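Local coordinates for protein subtilisin-like serine protease (Fervidobacterium pennivorans, PDB 1R6V) that degrades keratin into peptides as a calcium-binding, subtilisin-like serine protease, allowing its bacterium to grow on native feathers, at residues A124-E129 / V143-W148; E129-E134 / K215-V220; H169-G174 / I208-D213; G219-A224 / V390-L395. The protein carries 1 engineered substitution. One frame throughout, in Å; residues are numbered along the deposited sequence.

Contact 1 (A124-E129 / V143-W148); sequences ARDYGE and VTQQLW. With CA (calcium ion), chain B.
With CG anti to its carbonyl carbon (chi1 -68°) and CD nearly anti beyond it (chi2 -163°), Q145 extends off the first turn of its helix to D126 and Y127. Its NE2 donates to D126 O at 2.8 Å, coming from above the carbonyl plane, while the acceptor lies close to the amide's own plane. A water donates to the same oxygen and accepts from Q145 N, so D126 O is gripped twice from one residue, once directly and once through solvent. OE1 probably accepts from NZ of K212, whose chain passes nearby. An alanine here would probably leave D126 O with the water bridge alone and K212 NZ without this acceptor. Y127 sets its ring edge against the other segment, CE2 3.5 Å from V143 O, and its CB meets CZ3 of W148 at 4.1 Å. V143 CG1 sits over one face of the indole, towards the rim, and the indole NE1 bonds to V220 O. T144, whose OG1 accepts from L147 N at 3.0 Å, is the N-cap of helix 145-150, and Q145 in the first turn behind it ties the helix start to the loop that leads to E129, a calcium ligand of this subtilase domain.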
loop_
_atom_site.group_PDB
_atom_site.type_symbol
_atom_site.label_atom_id
_atom_site.label_comp_id
_atom_site.label_asym_id
_atom_site.label_seq_id
_atom_site.Cartn_x
_atom_site.Cartn_y
_atom_site.Cartn_z
ATOM N N ALA A 124 -4.895 -28.843 31.860
ATOM C CA ALA A 124 -4.458 -27.495 31.505
ATOM C C ALA A 124 -5.032 -27.120 30.141
ATOM O O ALA A 124 -5.774 -26.143 30.008
ATOM C CB ALA A 124 -2.930 -27.429 31.472
ATOM N N ARG A 125 -4.696 -27.911 29.131
ATOM C CA ARG A 125 -5.179 -27.664 27.783
ATOM C C ARG A 125 -6.280 -28.647 27.444
ATOM O O ARG A 125 -6.095 -29.550 26.630
ATOM C CB ARG A 125 -4.035 -27.805 26.787
ATOM C CG ARG A 125 -2.961 -26.786 27.008
ATOM C CD ARG A 125 -1.740 -27.067 26.173
ATOM N NE ARG A 125 -0.650 -26.209 26.603
ATOM C CZ ARG A 125 0.623 -26.407 26.293
ATOM N NH1 ARG A 125 0.972 -27.439 25.536
ATOM N NH2 ARG A 125 1.544 -25.577 26.753
ATOM N N ASP A 126 -7.431 -28.468 28.074
ATOM C CA ASP A 126 -8.559 -29.349 27.831
ATOM C C ASP A 126 -9.538 -28.683 26.873
ATOM O O ASP A 126 -10.490 -28.027 27.299
ATOM C CB ASP A 126 -9.243 -29.690 29.162
ATOM C CG ASP A 126 -10.361 -30.705 29.006
ATOM O OD1 ASP A 126 -10.226 -31.624 28.166
ATOM O OD2 ASP A 126 -11.370 -30.591 29.741
ATOM N N TYR A 127 -9.296 -28.854 25.575
ATOM C CA TYR A 127 -10.165 -28.270 24.560
ATOM C C TYR A 127 -11.109 -29.301 23.950
ATOM O O TYR A 127 -11.952 -28.955 23.125
ATOM C CB TYR A 127 -9.329 -27.607 23.457
ATOM C CG TYR A 127 -8.281 -26.669 24.003
ATOM C CD1 TYR A 127 -6.926 -26.913 23.787
ATOM C CD2 TYR A 127 -8.634 -25.596 24.829
ATOM C CE1 TYR A 127 -5.948 -26.130 24.380
ATOM C CE2 TYR A 127 -7.655 -24.802 25.434
ATOM C CZ TYR A 127 -6.313 -25.086 25.207
ATOM O OH TYR A 127 -5.335 -24.369 25.854
ATOM N N GLY A 128 -10.952 -30.564 24.341
ATOM C CA GLY A 128 -11.825 -31.616 23.836
ATOM C C GLY A 128 -11.324 -32.440 22.657
ATOM O O GLY A 128 -11.905 -33.478 22.325
ATOM N N GLU A 129 -10.247 -31.983 22.026
ATOM C CA GLU A 129 -9.673 -32.662 20.863
ATOM C C GLU A 129 -8.499 -33.532 21.280
ATOM O O GLU A 129 -7.781 -33.196 22.218
ATOM C CB GLU A 129 -9.170 -31.633 19.851
ATOM C CG GLU A 129 -10.123 -30.482 19.652
ATOM C CD GLU A 129 -11.423 -30.916 19.036
ATOM O OE1 GLU A 129 -11.481 -30.985 17.789
ATOM O OE2 GLU A 129 -12.386 -31.197 19.793
ATOM N N VAL A 143 -7.701 -19.211 25.685
ATOM C CA VAL A 143 -8.858 -19.950 25.220
ATOM C C VAL A 143 -9.245 -21.048 26.216
ATOM O O VAL A 143 -8.381 -21.703 26.792
ATOM C CB VAL A 143 -8.568 -20.631 23.860
ATOM C CG1 VAL A 143 -9.674 -21.612 23.523
ATOM C CG2 VAL A 143 -8.411 -19.586 22.769
ATOM N N THR A 144 -10.542 -21.224 26.446
ATOM C CA THR A 144 -11.012 -22.308 27.301
ATOM C C THR A 144 -12.339 -22.749 26.706
ATOM O O THR A 144 -12.972 -21.997 25.956
ATOM C CB THR A 144 -11.218 -21.898 28.794
ATOM O OG1 THR A 144 -12.310 -20.980 28.907
ATOM C CG2 THR A 144 -9.952 -21.274 29.359
ATOM N N GLN A 145 -12.757 -23.973 27.000
ATOM C CA GLN A 145 -14.029 -24.436 26.463
ATOM C C GLN A 145 -15.154 -23.566 27.011
ATOM O O GLN A 145 -16.120 -23.270 26.310
ATOM C CB GLN A 145 -14.263 -25.908 26.810
ATOM C CG GLN A 145 -13.301 -26.851 26.086
ATOM C CD GLN A 145 -13.773 -28.296 26.094
ATOM O OE1 GLN A 145 -14.809 -28.619 25.516
ATOM N NE2 GLN A 145 -13.012 -29.167 26.746
ATOM N N GLN A 146 -15.019 -23.138 28.260
ATOM C CA GLN A 146 -16.036 -22.294 28.863
ATOM C C GLN A 146 -16.163 -20.995 28.075
ATOM O O GLN A 146 -17.273 -20.503 27.842
ATOM C CB GLN A 146 -15.672 -21.991 30.315
ATOM C CG GLN A 146 -16.781 -21.312 31.094
ATOM C CD GLN A 146 -16.448 -21.174 32.568
ATOM O OE1 GLN A 146 -16.098 -22.156 33.228
ATOM N NE2 GLN A 146 -16.555 -19.954 33.094
ATOM N N LEU A 147 -15.027 -20.443 27.657
ATOM C CA LEU A 147 -15.039 -19.202 26.893
ATOM C C LEU A 147 -15.801 -19.388 25.587
ATOM O O LEU A 147 -16.564 -18.512 25.191
ATOM C CB LEU A 147 -13.611 -18.720 26.611
ATOM C CG LEU A 147 -13.434 -17.377 25.892
ATOM C CD1 LEU A 147 -12.113 -16.739 26.322
ATOM C CD2 LEU A 147 -13.465 -17.585 24.369
ATOM N N TRP A 148 -15.599 -20.522 24.914
ATOM C CA TRP A 148 -16.306 -20.773 23.662
ATOM C C TRP A 148 -17.807 -20.863 23.862
ATOM O O TRP A 148 -18.576 -20.647 22.925
ATOM C CB TRP A 148 -15.824 -22.057 22.987
ATOM C CG TRP A 148 -14.500 -21.921 22.331
ATOM C CD1 TRP A 148 -13.988 -20.804 21.718
ATOM C CD2 TRP A 148 -13.527 -22.958 22.161
ATOM N NE1 TRP A 148 -12.752 -21.092 21.178
ATOM C CE2 TRP A 148 -12.448 -22.401 21.434
ATOM C CE3 TRP A 148 -13.464 -24.304 22.553
ATOM C CZ2 TRP A 148 -11.309 -23.154 21.089
ATOM C CZ3 TRP A 148 -12.325 -25.055 22.208
ATOM C CH2 TRP A 148 -11.267 -24.471 21.483
HETATM CA CA CA B . -10.917 -31.074 15.487
HETATM O O HOH W 1 -10.688 -25.574 28.678
#

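Contact 2 (E129-E134 / K215-V220); sequences EELSNE and KGIVGV. With CA (calcium ion), chain B.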
loop_
_atom_site.group_PDB
_atom_site.type_symbol
_atom_site.label_atom_id
_atom_site.label_comp_id
_atom_site.label_asym_id
_atom_site.label_seq_id
_atom_site.Cartn_x
_atom_site.Cartn_y
_atom_site.Cartn_z
ATOM N N GLU A 129 -10.247 -31.983 22.026
ATOM C CA GLU A 129 -9.673 -32.662 20.863
ATOM C C GLU A 129 -8.499 -33.532 21.280
ATOM O O GLU A 129 -7.781 -33.196 22.218
ATOM C CB GLU A 129 -9.170 -31.633 19.851
ATOM C CG GLU A 129 -10.123 -30.482 19.652
ATOM C CD GLU A 129 -11.423 -30.916 19.036
ATOM O OE1 GLU A 129 -11.481 -30.985 17.789
ATOM O OE2 GLU A 129 -12.386 -31.197 19.793
ATOM N N GLU A 130 -8.283 -34.619 20.551
ATOM C CA GLU A 130 -7.197 -35.527 20.876
ATOM C C GLU A 130 -5.819 -34.868 20.874
ATOM O O GLU A 130 -4.927 -35.318 21.585
ATOM C CB GLU A 130 -7.213 -36.716 19.921
ATOM C CG GLU A 130 -6.904 -36.346 18.497
ATOM C CD GLU A 130 -7.330 -37.418 17.520
ATOM O OE1 GLU A 130 -7.252 -37.162 16.305
ATOM O OE2 GLU A 130 -7.745 -38.523 17.964
ATOM N N LEU A 131 -5.633 -33.805 20.091
ATOM C CA LEU A 131 -4.334 -33.137 20.058
ATOM C C LEU A 131 -4.265 -31.870 20.911
ATOM O O LEU A 131 -3.296 -31.113 20.822
ATOM C CB LEU A 131 -3.937 -32.812 18.607
ATOM C CG LEU A 131 -3.926 -34.030 17.666
ATOM C CD1 LEU A 131 -3.532 -33.588 16.255
ATOM C CD2 LEU A 131 -2.957 -35.102 18.196
ATOM N N SER A 132 -5.272 -31.656 21.758
ATOM C CA SER A 132 -5.320 -30.470 22.619
ATOM C C SER A 132 -4.036 -30.201 23.380
ATOM O O SER A 132 -3.653 -29.048 23.569
ATOM C CB SER A 132 -6.430 -30.591 23.669
ATOM O OG SER A 132 -7.706 -30.709 23.096
ATOM N N ASN A 133 -3.378 -31.262 23.841
ATOM C CA ASN A 133 -2.171 -31.070 24.645
ATOM C C ASN A 133 -1.070 -30.320 23.917
ATOM O O ASN A 133 -0.205 -29.703 24.541
ATOM C CB ASN A 133 -1.618 -32.417 25.131
ATOM C CG ASN A 133 -1.046 -33.254 24.002
ATOM O OD1 ASN A 133 -1.772 -33.711 23.118
ATOM N ND2 ASN A 133 0.269 -33.448 24.018
ATOM N N GLU A 134 -1.087 -30.368 22.597
ATOM C CA GLU A 134 -0.046 -29.690 21.847
ATOM C C GLU A 134 -0.363 -28.261 21.434
ATOM O O GLU A 134 0.508 -27.569 20.922
ATOM C CB GLU A 134 0.306 -30.513 20.618
ATOM C CG GLU A 134 1.039 -31.779 21.006
ATOM C CD GLU A 134 1.797 -32.364 19.863
ATOM O OE1 GLU A 134 1.145 -32.963 18.988
ATOM O OE2 GLU A 134 3.041 -32.211 19.843
ATOM N N LYS A 215 -11.449 -34.704 17.343
ATOM C CA LYS A 215 -10.308 -35.199 16.573
ATOM C C LYS A 215 -9.353 -34.085 16.146
ATOM O O LYS A 215 -9.742 -32.933 16.069
ATOM C CB LYS A 215 -10.811 -35.901 15.314
ATOM C CG LYS A 215 -11.836 -37.003 15.573
ATOM C CD LYS A 215 -11.162 -38.240 16.144
ATOM C CE LYS A 215 -12.110 -39.430 16.210
ATOM N NZ LYS A 215 -11.386 -40.674 16.587
ATOM N N GLY A 216 -8.107 -34.447 15.860
ATOM C CA GLY A 216 -7.124 -33.465 15.416
ATOM C C GLY A 216 -6.999 -32.260 16.332
ATOM O O GLY A 216 -6.915 -32.414 17.551
ATOM N N ILE A 217 -6.975 -31.059 15.756
ATOM C CA ILE A 217 -6.864 -29.843 16.556
ATOM C C ILE A 217 -8.184 -29.076 16.521
ATOM O O ILE A 217 -9.197 -29.587 16.053
ATOM C CB ILE A 217 -5.720 -28.921 16.042
ATOM C CG1 ILE A 217 -6.020 -28.416 14.625
ATOM C CG2 ILE A 217 -4.408 -29.712 15.978
ATOM C CD1 ILE A 217 -5.407 -27.033 14.333
ATOM N N VAL A 218 -8.186 -27.863 17.054
ATOM C CA VAL A 218 -9.393 -27.047 17.016
ATOM C C VAL A 218 -8.887 -25.618 16.856
ATOM O O VAL A 218 -7.801 -25.287 17.331
ATOM C CB VAL A 218 -10.252 -27.218 18.308
ATOM C CG1 VAL A 218 -9.429 -26.905 19.542
ATOM C CG2 VAL A 218 -11.508 -26.323 18.233
ATOM N N GLY A 219 -9.638 -24.795 16.131
ATOM C CA GLY A 219 -9.220 -23.423 15.907
ATOM C C GLY A 219 -9.562 -22.501 17.060
ATOM O O GLY A 219 -10.236 -22.898 18.002
ATOM N N VAL A 220 -9.050 -21.282 16.994
ATOM C CA VAL A 220 -9.317 -20.258 17.998
ATOM C C VAL A 220 -10.816 -19.931 17.986
ATOM O O VAL A 220 -11.422 -19.675 19.032
ATOM C CB VAL A 220 -8.540 -18.970 17.667
ATOM C CG1 VAL A 220 -8.978 -17.851 18.579
ATOM C CG2 VAL A 220 -7.025 -19.221 17.802
HETATM CA CA CA B . -10.917 -31.074 15.487
#
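The carboxylate of E130 is met from above its plane by the N-H of G216, which reaches OE1 at 2.9 Å in a nearly straight bond (174°). Its other oxygen, OE2, bonds to T369 OG1 and has CD of K215 3.9 Å away, the two side chains crossing at a slant. The carboxylate of E129 gives OE1 to the calcium at 2.4 Å and OE2 to G214 N. Its CG packs on CB of V218 at 3.5 Å, these side chains crossing at about a right angle. G216 O accepts from L131 N at 3.2 Å, and CB of E129 and CB of L131 also approach this oxygen. Farther along, CD1 of L131 touches CG2 of I217 at 4.0 Å. A type I turn from E129 to S132 shapes the first segment, and E129 O takes both the N-H and the hydroxyl of S132. K215 O and I217 O join E129 OE1 on the metal, bringing three oxygens together that would otherwise repel. The peptide whose C=O binds calcium is the one whose N-H points at E130, so the metal probably polarises it and strengthens that bond to a negative carboxylate.

Contact 3 (H169-G174 / I208-D213); sequences HPDLEG and IAAKKD. With CA (calcium ion), chain B.
The short 3-10 turn 170-172 faces the chain leaving helix 200-209, and K211 N donates to D171 O at 2.8 Å in an almost straight bond (172°). CA of A210 comes near the same oxygen in a CH-O contact. Beyond this backbone link D171 and D213 turn to the metal, K211 and E173 to each other. D171 brings OD1 to the calcium at 2.3 Å, with chi1 at -127°, away from the staggered positions. Its OD2 is held by Y374 OH and probably by I217 N, which would fix the carboxylate's rotation. D171 N in turn donates to ND1 of H169, lying in the plane of that ring. D213 presents OD1 to the metal at 2.5 Å, its CG between the backbone N and the carbonyl carbon, and K211 O adds a further ligand. K211 and E173 lie side by side pointing the same way. NZ meets OE2 of E173 on its anti side at 2.9 Å, a salt bridge, while CD passes 3.6 Å from E173 O. An alanine in place of K211 would probably leave the E173 carboxylate without this positive mate and free to turn. CD2 of L172 closes the inner end against CA of A210 at 4.1 Å. Together with E129, K215 and I217, these ligands form the six-residue calcium site, which probably corresponds to the strong calcium site of the subtilisins.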
loop_
_atom_site.group_PDB
_atom_site.type_symbol
_atom_site.label_atom_id
_atom_site.label_comp_id
_atom_site.label_asym_id
_atom_site.label_seq_id
_atom_site.Cartn_x
_atom_site.Cartn_y
_atom_site.Cartn_z
ATOM N N HIS A 169 -9.701 -31.470 3.970
ATOM C CA HIS A 169 -9.089 -31.933 5.213
ATOM C C HIS A 169 -10.244 -32.279 6.159
ATOM O O HIS A 169 -11.203 -31.514 6.291
ATOM C CB HIS A 169 -8.234 -30.818 5.837
ATOM C CG HIS A 169 -7.280 -31.301 6.880
ATOM N ND1 HIS A 169 -7.694 -31.847 8.075
ATOM C CD2 HIS A 169 -5.926 -31.391 6.871
ATOM C CE1 HIS A 169 -6.638 -32.259 8.757
ATOM N NE2 HIS A 169 -5.554 -31.992 8.050
ATOM N N PRO A 170 -10.158 -33.423 6.843
ATOM C CA PRO A 170 -11.235 -33.803 7.754
ATOM C C PRO A 170 -11.484 -32.791 8.875
ATOM O O PRO A 170 -12.631 -32.556 9.242
ATOM C CB PRO A 170 -10.800 -35.185 8.255
ATOM C CG PRO A 170 -9.310 -35.172 8.112
ATOM C CD PRO A 170 -9.095 -34.439 6.811
ATOM N N ASP A 171 -10.422 -32.177 9.397
ATOM C CA ASP A 171 -10.557 -31.181 10.469
ATOM C C ASP A 171 -11.151 -29.856 9.961
ATOM O O ASP A 171 -11.345 -28.923 10.742
ATOM C CB ASP A 171 -9.187 -30.896 11.100
ATOM C CG ASP A 171 -9.181 -31.046 12.617
ATOM O OD1 ASP A 171 -10.261 -31.053 13.240
ATOM O OD2 ASP A 171 -8.078 -31.140 13.193
ATOM N N LEU A 172 -11.405 -29.751 8.656
ATOM C CA LEU A 172 -11.988 -28.526 8.116
ATOM C C LEU A 172 -13.356 -28.796 7.517
ATOM O O LEU A 172 -13.938 -27.918 6.880
ATOM C CB LEU A 172 -11.077 -27.896 7.050
ATOM C CG LEU A 172 -9.714 -27.404 7.559
ATOM C CD1 LEU A 172 -8.900 -26.845 6.387
ATOM C CD2 LEU A 172 -9.927 -26.309 8.609
ATOM N N GLU A 173 -13.874 -30.005 7.718
ATOM C CA GLU A 173 -15.187 -30.348 7.177
ATOM C C GLU A 173 -16.240 -29.383 7.699
ATOM O O GLU A 173 -16.306 -29.112 8.894
ATOM C CB GLU A 173 -15.565 -31.791 7.555
ATOM C CG GLU A 173 -16.814 -32.310 6.829
ATOM C CD GLU A 173 -18.120 -31.848 7.470
ATOM O OE1 GLU A 173 -19.150 -31.796 6.757
ATOM O OE2 GLU A 173 -18.121 -31.551 8.687
ATOM N N GLY A 174 -17.063 -28.857 6.795
ATOM C CA GLY A 174 -18.104 -27.925 7.193
ATOM C C GLY A 174 -17.614 -26.539 7.565
ATOM O O GLY A 174 -18.421 -25.634 7.794
ATOM N N ILE A 208 -7.244 -20.887 12.790
ATOM C CA ILE A 208 -8.413 -20.025 12.939
ATOM C C ILE A 208 -9.705 -20.781 13.230
ATOM O O ILE A 208 -10.448 -20.418 14.144
ATOM C CB ILE A 208 -8.669 -19.207 11.658
ATOM C CG1 ILE A 208 -7.544 -18.193 11.444
ATOM C CG2 ILE A 208 -10.028 -18.485 11.751
ATOM C CD1 ILE A 208 -7.583 -17.521 10.085
ATOM N N ALA A 209 -9.987 -21.811 12.433
ATOM C CA ALA A 209 -11.244 -22.527 12.596
ATOM C C ALA A 209 -11.271 -24.040 12.433
ATOM O O ALA A 209 -12.265 -24.580 11.939
ATOM C CB ALA A 209 -12.278 -21.906 11.659
ATOM N N ALA A 210 -10.223 -24.752 12.824
ATOM C CA ALA A 210 -10.306 -26.198 12.698
ATOM C C ALA A 210 -11.534 -26.617 13.523
ATOM O O ALA A 210 -11.803 -26.077 14.599
ATOM C CB ALA A 210 -9.032 -26.870 13.228
ATOM N N LYS A 211 -12.279 -27.579 13.006
ATOM C CA LYS A 211 -13.509 -28.055 13.639
ATOM C C LYS A 211 -13.385 -28.644 15.046
ATOM O O LYS A 211 -12.487 -29.429 15.319
ATOM C CB LYS A 211 -14.143 -29.086 12.706
ATOM C CG LYS A 211 -15.557 -29.526 13.041
ATOM C CD LYS A 211 -15.949 -30.679 12.112
ATOM C CE LYS A 211 -17.371 -31.155 12.355
ATOM N NZ LYS A 211 -17.726 -32.326 11.497
ATOM N N LYS A 212 -14.287 -28.259 15.945
ATOM C CA LYS A 212 -14.267 -28.825 17.291
ATOM C C LYS A 212 -15.076 -30.114 17.154
ATOM O O LYS A 212 -16.305 -30.087 17.107
ATOM C CB LYS A 212 -14.929 -27.878 18.282
ATOM C CG LYS A 212 -14.723 -28.268 19.732
ATOM C CD LYS A 212 -15.262 -27.179 20.633
ATOM C CE LYS A 212 -15.018 -27.507 22.094
ATOM N NZ LYS A 212 -15.597 -28.824 22.496
ATOM N N ASP A 213 -14.385 -31.245 17.068
ATOM C CA ASP A 213 -15.074 -32.516 16.879
ATOM C C ASP A 213 -14.395 -33.682 17.582
ATOM O O ASP A 213 -14.629 -34.842 17.226
ATOM C CB ASP A 213 -15.173 -32.817 15.377
ATOM C CG ASP A 213 -13.814 -32.950 14.722
ATOM O OD1 ASP A 213 -12.803 -32.748 15.418
ATOM O OD2 ASP A 213 -13.755 -33.261 13.507
HETATM CA CA CA B . -10.917 -31.074 15.487
#

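Contact 4 (G219-A224 / V390-L395); sequences GVAPGA and VVAVLL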
loop_
_atom_site.group_PDB
_atom_site.type_symbol
_atom_site.label_atom_id
_atom_site.label_comp_id
_atom_site.label_asym_id
_atom_site.label_seq_id
_atom_site.Cartn_x
_atom_site.Cartn_y
_atom_site.Cartn_z
ATOM N N GLY A 219 -9.638 -24.795 16.131
ATOM C CA GLY A 219 -9.220 -23.423 15.907
ATOM C C GLY A 219 -9.562 -22.501 17.060
ATOM O O GLY A 219 -10.236 -22.898 18.002
ATOM N N VAL A 220 -9.050 -21.282 16.994
ATOM C CA VAL A 220 -9.317 -20.258 17.998
ATOM C C VAL A 220 -10.816 -19.931 17.986
ATOM O O VAL A 220 -11.422 -19.675 19.032
ATOM C CB VAL A 220 -8.540 -18.970 17.667
ATOM C CG1 VAL A 220 -8.978 -17.851 18.579
ATOM C CG2 VAL A 220 -7.025 -19.221 17.802
ATOM N N ALA A 221 -11.384 -19.944 16.784
ATOM C CA ALA A 221 -12.792 -19.621 16.537
ATOM C C ALA A 221 -13.464 -20.786 15.806
ATOM O O ALA A 221 -13.760 -20.705 14.614
ATOM C CB ALA A 221 -12.875 -18.338 15.689
ATOM N N PRO A 222 -13.733 -21.887 16.522
ATOM C CA PRO A 222 -14.368 -23.045 15.885
ATOM C C PRO A 222 -15.767 -22.799 15.337
ATOM O O PRO A 222 -16.286 -23.609 14.581
ATOM C CB PRO A 222 -14.330 -24.110 16.973
ATOM C CG PRO A 222 -14.361 -23.308 18.250
ATOM C CD PRO A 222 -13.477 -22.121 17.953
ATOM N N GLY A 223 -16.361 -21.673 15.701
ATOM C CA GLY A 223 -17.696 -21.376 15.199
ATOM C C GLY A 223 -17.689 -20.604 13.890
ATOM O O GLY A 223 -18.712 -20.523 13.193
ATOM N N ALA A 224 -16.531 -20.039 13.548
ATOM C CA ALA A 224 -16.390 -19.254 12.319
ATOM C C ALA A 224 -16.309 -20.113 11.067
ATOM O O ALA A 224 -16.272 -21.339 11.143
ATOM C CB ALA A 224 -15.159 -18.355 12.411
ATOM N N VAL A 390 -9.036 -14.503 17.125
ATOM C CA VAL A 390 -9.517 -13.733 18.259
ATOM C C VAL A 390 -10.514 -12.686 17.755
ATOM O O VAL A 390 -11.563 -12.486 18.354
ATOM C CB VAL A 390 -8.351 -13.043 19.003
ATOM C CG1 VAL A 390 -8.892 -12.020 20.015
ATOM C CG2 VAL A 390 -7.526 -14.101 19.748
ATOM N N VAL A 391 -10.178 -12.009 16.657
ATOM C CA VAL A 391 -11.095 -11.011 16.098
ATOM C C VAL A 391 -12.449 -11.641 15.742
ATOM O O VAL A 391 -13.512 -11.053 15.983
ATOM C CB VAL A 391 -10.490 -10.338 14.819
ATOM C CG1 VAL A 391 -11.529 -9.403 14.146
ATOM C CG2 VAL A 391 -9.261 -9.515 15.208
ATOM N N ALA A 392 -12.424 -12.825 15.135
ATOM C CA ALA A 392 -13.674 -13.478 14.767
ATOM C C ALA A 392 -14.556 -13.742 15.988
ATOM O O ALA A 392 -15.774 -13.565 15.919
ATOM C CB ALA A 392 -13.390 -14.788 14.017
ATOM N N VAL A 393 -13.949 -14.177 17.088
ATOM C CA VAL A 393 -14.707 -14.434 18.323
ATOM C C VAL A 393 -15.272 -13.102 18.849
ATOM O O VAL A 393 -16.447 -13.009 19.228
ATOM C CB VAL A 393 -13.801 -15.144 19.399
ATOM C CG1 VAL A 393 -14.574 -15.343 20.720
ATOM C CG2 VAL A 393 -13.379 -16.526 18.868
ATOM N N LEU A 394 -14.456 -12.053 18.831
ATOM C CA LEU A 394 -14.913 -10.744 19.299
ATOM C C LEU A 394 -16.059 -10.183 18.471
ATOM O O LEU A 394 -16.955 -9.533 19.017
ATOM C CB LEU A 394 -13.769 -9.728 19.288
ATOM C CG LEU A 394 -12.591 -10.030 20.226
ATOM C CD1 LEU A 394 -11.496 -8.995 20.023
ATOM C CD2 LEU A 394 -13.065 -10.007 21.688
ATOM N N LEU A 395 -16.035 -10.420 17.163
ATOM C CA LEU A 395 -17.089 -9.883 16.306
ATOM C C LEU A 395 -18.426 -10.534 16.596
ATOM O O LEU A 395 -19.469 -9.969 16.272
ATOM C CB LEU A 395 -16.704 -10.023 14.831
ATOM C CG LEU A 395 -15.593 -9.033 14.438
ATOM C CD1 LEU A 395 -15.119 -9.334 13.035
ATOM C CD2 LEU A 395 -16.112 -7.588 14.549
#
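A221 presses its CB between two residues of helix 380-397, 3.7 Å from CG2 of V393 and 4.0 Å from CB of A392. This is the tight part of the contact, and small side chains make it possible: two methyl groups and one valine branch bring the loop backbone close to the helix. V393 places CG2 anti to its carbonyl carbon (chi1 177° for CG1), and the same methyl also lies 3.7 Å from V220 O. V220 turns CG1 to the helix backbone, 3.7 Å from V390 N, with CG2 of V390 less closely engaged at 4.2 Å. The packing relaxes along the loop. A224 reaches A392 with CB to CB at 4.3 Å, while P222 and G223, both partly exposed, form the middle of a type I turn from A221 to A224 and make no contact with the helix segment. The turn is closed by A224 N bonding to A221 O, which returns A224 to face the helix. The side chains that meet are all apolar, and two of their methyls also rest on backbone N and O. On other sides V390 and L394 pack on helix 403-413, and V393 and L394 on helix 433-438. The arrangement belongs to the subtilase core, where the central helix 380-397, which holds S381, the probable charge-relay serine, in its first turn, packs against the loop that enters strand 225-230.

Contacts 1, 2 and 3 converge on one calcium ion: E129 is shared by contacts 1 and 2, contact 2 adds K215 and I217, and contact 3 the other three ligands. Contacts 1 and 2 have centres about 9 Å apart, contacts 2 and 3 about 10 Å. E129 OE1 probably accepts from D213 N at 3.0 Å, besides sharing the metal. Contact 4 lies away from the metal, the V220 side chain being about 13 Å from the ion. The chain 215-224 carries contact 2 on into contact 4. Helix 200-209 begins at A200, an engineered residue at a probable charge-relay position, and helix 380-397 carries S381, the probable charge-relay serine, joining this metal-bound region to the active site.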